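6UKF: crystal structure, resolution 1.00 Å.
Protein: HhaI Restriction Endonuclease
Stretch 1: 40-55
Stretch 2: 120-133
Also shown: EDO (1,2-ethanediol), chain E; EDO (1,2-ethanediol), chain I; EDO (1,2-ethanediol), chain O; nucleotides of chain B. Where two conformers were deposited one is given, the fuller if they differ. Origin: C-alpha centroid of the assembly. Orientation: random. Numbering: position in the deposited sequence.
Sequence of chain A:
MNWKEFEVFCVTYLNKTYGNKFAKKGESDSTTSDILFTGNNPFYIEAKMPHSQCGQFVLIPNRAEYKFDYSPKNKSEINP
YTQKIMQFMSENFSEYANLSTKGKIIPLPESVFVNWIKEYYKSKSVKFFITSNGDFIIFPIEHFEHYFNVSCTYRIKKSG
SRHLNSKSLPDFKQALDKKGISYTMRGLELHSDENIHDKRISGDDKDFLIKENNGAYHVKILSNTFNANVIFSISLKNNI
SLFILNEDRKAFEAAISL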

# COMPACT_ATOMS: atom_id res chain seq x y z
N ASN A 40 12.54 -22.22 10.09
CA ASN A 40 13.86 -22.44 9.51
C ASN A 40 13.93 -22.05 8.05
O ASN A 40 15.03 -21.87 7.51
CB ASN A 40 14.27 -23.91 9.65
CG ASN A 40 14.71 -24.27 11.05
OD1 ASN A 40 15.10 -23.41 11.83
ND2 ASN A 40 14.66 -25.56 11.38
N ASN A 41 12.78 -21.93 7.39
CA ASN A 41 12.66 -21.44 6.02
C ASN A 41 11.82 -20.17 6.07
O ASN A 41 10.64 -20.18 5.69
CB ASN A 41 12.01 -22.49 5.13
CG ASN A 41 11.81 -22.02 3.71
OD1 ASN A 41 12.64 -21.29 3.16
ND2 ASN A 41 10.71 -22.44 3.10
N PRO A 42 12.38 -19.07 6.57
CA PRO A 42 11.56 -17.88 6.80
C PRO A 42 11.17 -17.20 5.51
O PRO A 42 11.90 -17.23 4.51
CB PRO A 42 12.49 -16.98 7.62
CG PRO A 42 13.85 -17.37 7.18
CD PRO A 42 13.78 -18.86 6.95
N PHE A 43 9.99 -16.59 5.53
CA PHE A 43 9.53 -15.81 4.39
C PHE A 43 8.37 -14.95 4.86
O PHE A 43 7.75 -15.21 5.89
CB PHE A 43 9.09 -16.69 3.21
CG PHE A 43 8.05 -17.71 3.57
CD1 PHE A 43 8.42 -18.99 3.92
CD2 PHE A 43 6.70 -17.39 3.56
CE1 PHE A 43 7.47 -19.94 4.26
CE2 PHE A 43 5.75 -18.33 3.89
CZ PHE A 43 6.13 -19.61 4.24
N TYR A 44 8.09 -13.91 4.08
CA TYR A 44 6.95 -13.05 4.35
C TYR A 44 5.73 -13.53 3.57
O TYR A 44 5.84 -14.14 2.50
CB TYR A 44 7.27 -11.59 3.99
CG TYR A 44 8.27 -10.96 4.93
CD1 TYR A 44 7.86 -10.33 6.10
CD2 TYR A 44 9.63 -10.98 4.65
CE1 TYR A 44 8.77 -9.75 6.96
CE2 TYR A 44 10.55 -10.41 5.50
CZ TYR A 44 10.12 -9.79 6.65
OH TYR A 44 11.03 -9.21 7.50
N ILE A 45 4.56 -13.26 4.15
CA ILE A 45 3.27 -13.58 3.57
C ILE A 45 2.51 -12.27 3.44
O ILE A 45 2.41 -11.51 4.41
CB ILE A 45 2.49 -14.57 4.46
CG1 ILE A 45 3.28 -15.87 4.63
CG2 ILE A 45 1.11 -14.86 3.87
CD1 ILE A 45 2.81 -16.71 5.81
N GLU A 46 1.99 -12.00 2.25
CA GLU A 46 1.22 -10.79 2.00
C GLU A 46 -0.26 -11.11 2.11
O GLU A 46 -0.77 -11.97 1.39
CB GLU A 46 1.53 -10.23 0.61
CG GLU A 46 2.40 -8.99 0.63
CD GLU A 46 1.79 -7.87 1.45
OE1 GLU A 46 0.58 -7.60 1.28
OE2 GLU A 46 2.51 -7.26 2.27
N ALA A 47 -0.95 -10.42 3.01
CA ALA A 47 -2.40 -10.53 3.11
C ALA A 47 -3.01 -9.49 2.18
O ALA A 47 -2.59 -8.33 2.16
CB ALA A 47 -2.86 -10.30 4.55
N LYS A 48 -3.99 -9.91 1.39
CA LYS A 48 -4.68 -9.02 0.47
C LYS A 48 -6.17 -9.27 0.56
O LYS A 48 -6.62 -10.41 0.50
CB LYS A 48 -4.22 -9.25 -0.98
CG LYS A 48 -2.83 -8.73 -1.29
CD LYS A 48 -2.82 -7.21 -1.33
CE LYS A 48 -1.42 -6.67 -1.17
NZ LYS A 48 -1.42 -5.19 -1.00
N MET A 49 -6.94 -8.19 0.69
CA MET A 49 -8.37 -8.30 0.58
C MET A 49 -8.74 -8.56 -0.88
O MET A 49 -7.92 -8.38 -1.78
CB MET A 49 -9.05 -7.03 1.08
CG MET A 49 -8.77 -6.74 2.54
SD MET A 49 -9.88 -5.53 3.27
CE MET A 49 -11.37 -6.52 3.45
N PRO A 50 -9.97 -9.02 -1.13
CA PRO A 50 -10.36 -9.32 -2.52
C PRO A 50 -10.16 -8.17 -3.49
O PRO A 50 -9.86 -8.42 -4.66
CB PRO A 50 -11.84 -9.72 -2.38
CG PRO A 50 -11.92 -10.30 -1.01
CD PRO A 50 -10.97 -9.50 -0.16
N HIS A 51 -10.33 -6.92 -3.06
CA HIS A 51 -10.09 -5.75 -3.89
C HIS A 51 -9.01 -4.92 -3.21
O HIS A 51 -9.27 -4.27 -2.20
CB HIS A 51 -11.36 -4.94 -4.08
CG HIS A 51 -12.49 -5.73 -4.67
ND1 HIS A 51 -12.59 -5.98 -6.02
CD2 HIS A 51 -13.54 -6.36 -4.09
CE1 HIS A 51 -13.67 -6.71 -6.25
NE2 HIS A 51 -14.26 -6.95 -5.10
N SER A 52 -7.80 -4.96 -3.77
CA SER A 52 -6.63 -4.36 -3.15
C SER A 52 -5.78 -3.70 -4.23
O SER A 52 -6.01 -3.87 -5.43
CB SER A 52 -5.77 -5.42 -2.44
OG SER A 52 -6.50 -6.08 -1.43
N GLN A 53 -4.77 -2.97 -3.78
CA GLN A 53 -3.68 -2.52 -4.63
C GLN A 53 -2.46 -3.38 -4.31
O GLN A 53 -2.47 -4.17 -3.36
CB GLN A 53 -3.46 -1.02 -4.47
CG GLN A 53 -4.69 -0.24 -4.94
CD GLN A 53 -4.60 1.25 -4.73
OE1 GLN A 53 -4.38 2.01 -5.67
NE2 GLN A 53 -4.78 1.68 -3.48
N CYS A 54 -1.48 -3.34 -5.20
CA CYS A 54 -0.44 -4.37 -5.16
C CYS A 54 0.91 -3.89 -5.68
O CYS A 54 1.54 -4.55 -6.50
CB CYS A 54 -0.94 -5.62 -5.89
SG CYS A 54 -0.28 -7.16 -5.24
N GLY A 55 1.36 -2.73 -5.23
CA GLY A 55 2.68 -2.23 -5.59
C GLY A 55 2.60 -1.01 -6.49
O GLY A 55 1.59 -0.73 -7.13
N TYR A 120 8.63 -8.06 -7.99
CA TYR A 120 8.68 -7.16 -6.84
C TYR A 120 8.53 -7.92 -5.54
O TYR A 120 9.32 -7.75 -4.61
CB TYR A 120 7.60 -6.10 -6.98
CG TYR A 120 7.51 -5.20 -5.77
CD1 TYR A 120 8.54 -4.32 -5.47
CD2 TYR A 120 6.41 -5.25 -4.93
CE1 TYR A 120 8.47 -3.51 -4.36
CE2 TYR A 120 6.34 -4.44 -3.82
CZ TYR A 120 7.37 -3.57 -3.54
OH TYR A 120 7.31 -2.75 -2.44
N TYR A 121 7.50 -8.77 -5.44
CA TYR A 121 7.27 -9.46 -4.18
C TYR A 121 8.35 -10.49 -3.89
O TYR A 121 8.76 -10.65 -2.73
CB TYR A 121 5.84 -10.01 -4.12
CG TYR A 121 4.88 -8.87 -3.86
CD1 TYR A 121 4.69 -8.38 -2.58
CD2 TYR A 121 4.22 -8.24 -4.90
CE1 TYR A 121 3.85 -7.32 -2.34
CE2 TYR A 121 3.37 -7.17 -4.67
CZ TYR A 121 3.19 -6.72 -3.39
OH TYR A 121 2.35 -5.65 -3.15
N LYS A 122 8.87 -11.17 -4.91
CA LYS A 122 10.04 -12.02 -4.69
C LYS A 122 11.20 -11.21 -4.12
O LYS A 122 11.91 -11.68 -3.22
CB LYS A 122 10.46 -12.70 -6.00
CG LYS A 122 9.51 -13.78 -6.49
CD LYS A 122 9.91 -14.23 -7.89
CE LYS A 122 8.92 -15.23 -8.47
NZ LYS A 122 9.28 -15.62 -9.86
N SER A 123 11.41 -9.99 -4.62
CA SER A 123 12.51 -9.16 -4.16
C SER A 123 12.36 -8.77 -2.69
O SER A 123 13.36 -8.46 -2.04
CB SER A 123 12.63 -7.91 -5.02
OG SER A 123 11.76 -6.89 -4.57
N LYS A 124 11.13 -8.78 -2.17
CA LYS A 124 10.88 -8.48 -0.77
C LYS A 124 10.75 -9.73 0.08
O LYS A 124 10.28 -9.65 1.22
CB LYS A 124 9.63 -7.61 -0.64
CG LYS A 124 9.65 -6.35 -1.50
CD LYS A 124 10.91 -5.53 -1.26
CE LYS A 124 10.96 -4.32 -2.17
NZ LYS A 124 12.31 -3.69 -2.16
N SER A 125 11.15 -10.89 -0.46
CA SER A 125 11.08 -12.16 0.26
C SER A 125 9.65 -12.54 0.63
O SER A 125 9.42 -13.26 1.61
CB SER A 125 11.99 -12.19 1.49
OG SER A 125 13.32 -11.84 1.16
N VAL A 126 8.68 -12.05 -0.14
CA VAL A 126 7.29 -12.48 -0.01
C VAL A 126 7.11 -13.69 -0.91
O VAL A 126 7.16 -13.58 -2.14
CB VAL A 126 6.32 -11.35 -0.39
CG1 VAL A 126 4.89 -11.89 -0.46
CG2 VAL A 126 6.42 -10.22 0.60
N LYS A 127 6.92 -14.86 -0.30
CA LYS A 127 6.80 -16.11 -1.03
C LYS A 127 5.36 -16.57 -1.20
O LYS A 127 5.08 -17.36 -2.10
CB LYS A 127 7.57 -17.22 -0.31
CG LYS A 127 9.09 -17.15 -0.42
CD LYS A 127 9.72 -18.39 0.21
CE LYS A 127 11.21 -18.22 0.48
NZ LYS A 127 12.04 -18.36 -0.74
N PHE A 128 4.45 -16.09 -0.35
CA PHE A 128 3.06 -16.51 -0.39
C PHE A 128 2.16 -15.31 -0.13
O PHE A 128 2.56 -14.34 0.51
CB PHE A 128 2.75 -17.59 0.66
CG PHE A 128 3.35 -18.92 0.34
CD1 PHE A 128 4.67 -19.20 0.66
CD2 PHE A 128 2.60 -19.89 -0.30
CE1 PHE A 128 5.22 -20.43 0.34
CE2 PHE A 128 3.15 -21.12 -0.62
CZ PHE A 128 4.46 -21.39 -0.29
N PHE A 129 0.95 -15.40 -0.66
CA PHE A 129 -0.13 -14.48 -0.36
C PHE A 129 -1.23 -15.25 0.36
O PHE A 129 -1.41 -16.45 0.15
CB PHE A 129 -0.72 -13.88 -1.65
CG PHE A 129 0.04 -12.69 -2.18
CD1 PHE A 129 1.36 -12.80 -2.58
CD2 PHE A 129 -0.58 -11.45 -2.28
CE1 PHE A 129 2.05 -11.70 -3.07
CE2 PHE A 129 0.11 -10.35 -2.77
CZ PHE A 129 1.42 -10.48 -3.16
N ILE A 130 -1.97 -14.54 1.20
CA ILE A 130 -3.18 -15.07 1.83
C ILE A 130 -4.32 -14.09 1.57
O ILE A 130 -4.14 -12.88 1.69
CB ILE A 130 -3.00 -15.36 3.33
CG1 ILE A 130 -4.27 -15.98 3.91
CG2 ILE A 130 -2.60 -14.10 4.09
CD1 ILE A 130 -4.08 -16.59 5.28
N THR A 131 -5.47 -14.63 1.18
CA THR A 131 -6.66 -13.84 0.97
C THR A 131 -7.85 -14.68 1.42
O THR A 131 -7.68 -15.76 2.00
CB THR A 131 -6.74 -13.35 -0.48
OG1 THR A 131 -7.85 -12.45 -0.63
CG2 THR A 131 -6.91 -14.51 -1.45
N SER A 132 -9.06 -14.19 1.17
CA SER A 132 -10.24 -14.93 1.56
C SER A 132 -11.41 -14.53 0.68
O SER A 132 -11.59 -13.34 0.39
CB SER A 132 -10.60 -14.68 3.03
OG SER A 132 -11.90 -15.16 3.33
N ASN A 133 -12.18 -15.52 0.25
CA ASN A 133 -13.45 -15.30 -0.44
C ASN A 133 -14.60 -15.86 0.39
O ASN A 133 -15.66 -16.20 -0.14
CB ASN A 133 -13.44 -15.94 -1.83
CG ASN A 133 -13.32 -17.45 -1.77
OD1 ASN A 133 -13.22 -18.05 -0.70
ND2 ASN A 133 -13.33 -18.09 -2.94
C1 EDO E . -13.10 -4.02 -0.11
O1 EDO E . -13.42 -3.58 -1.44
C2 EDO E . -11.81 -4.83 -0.13
O2 EDO E . -12.03 -6.09 -0.76
C1 EDO I . 13.34 -13.82 4.82
O1 EDO I . 13.22 -14.59 3.62
C2 EDO I . 14.71 -13.16 4.89
O2 EDO I . 14.84 -12.19 3.85
C1 EDO O . 4.64 -5.76 0.73
O1 EDO O . 4.36 -5.10 1.97
C2 EDO O . 6.14 -5.77 0.46
O2 EDO O . 6.62 -4.42 0.43
P DA B 10 -4.97 -4.37 1.17
OP1 DA B 10 -5.59 -5.59 1.71
OP2 DA B 10 -3.74 -4.47 0.35
O5' DA B 10 -6.00 -3.56 0.26
C5' DA B 10 -7.38 -3.56 0.58
C4' DA B 10 -7.78 -2.25 1.20
O4' DA B 10 -7.47 -1.15 0.30
C3' DA B 10 -9.26 -2.11 1.52
O3' DA B 10 -9.39 -1.40 2.75
C2' DA B 10 -9.81 -1.35 0.32
C1' DA B 10 -8.65 -0.44 -0.05
N9 DA B 10 -8.56 -0.10 -1.46
C8 DA B 10 -8.63 -0.94 -2.52
N7 DA B 10 -8.49 -0.35 -3.68
C5 DA B 10 -8.28 0.98 -3.35
C6 DA B 10 -8.06 2.13 -4.13
N6 DA B 10 -8.00 2.10 -5.46
N1 DA B 10 -7.89 3.30 -3.49
C2 DA B 10 -7.95 3.32 -2.15
N3 DA B 10 -8.15 2.30 -1.31
C4 DA B 10 -8.31 1.15 -1.98

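Two parallel strands, one running through Tyr44, Ile45 and Glu46 and the other 126-132, carry most of this contact, which buries 913 Å² in total; their axes cross at -29°. The backbone ladder sets the frame. Tyr44 N donates to Ser125 O (2.9 Å, 167°), Lys127 N to Tyr44 O (3.1 Å), Glu46 N to Phe128 O (3.0 Å), Ile130 N to Glu46 O (2.8 Å) and Lys48 N to Ile130 O (3.0 Å). The register slips by one between Tyr44 and Ile45. At this bulge Lys127 has phi/psi -101/-22, and Phe128 N is left buried without a partner, 3.7 Å from Tyr44 O.

Side chains alternate between the faces. On one, Ile45 and Ala47 meet Ile130: Ile45 CG2 and Ala47 CB each lie 3.8 Å from Ile130 CG2. Ile130, with chi1 t, thus places a single methyl against both neighbours. Nearby, the p rotamer of Phe43 sets its ring obliquely against that of Phe128 (chi1 m), centroids 5.2 Å apart and planes at 43°; Phe43 CB also packs on Lys127 CD at 3.5 Å.

The other face holds Tyr44, Glu46, Val126 and Phe129. Glu46 has an off-well chi1 of -105°, and its CB sits 3.6 Å from the Phe129 ring centroid, 10° off the normal, a CH-pi contact. CB covers the ring, CG packs against Tyr121 (CG to CE1, 3.7 Å), and the carboxylate extends onward, OE1 making a long salt bridge (3.9 Å) to Lys48 NZ. Lys48, m at chi1 and chi2 and then extended, lays CG at the Phe129 edge (CD2, 3.7 Å) and carries NZ to OP2 of DA10 (2.8 Å). Cys54 SG packs against two aromatics, 3.7 Å from Tyr121 CE2 and 4.1 Å from Phe129 CE2.

Beyond the ladder, Thr131, chi1 t, donates OG1 to Lys48 O at 2.6 Å, a side-chain bond that extends the pairing.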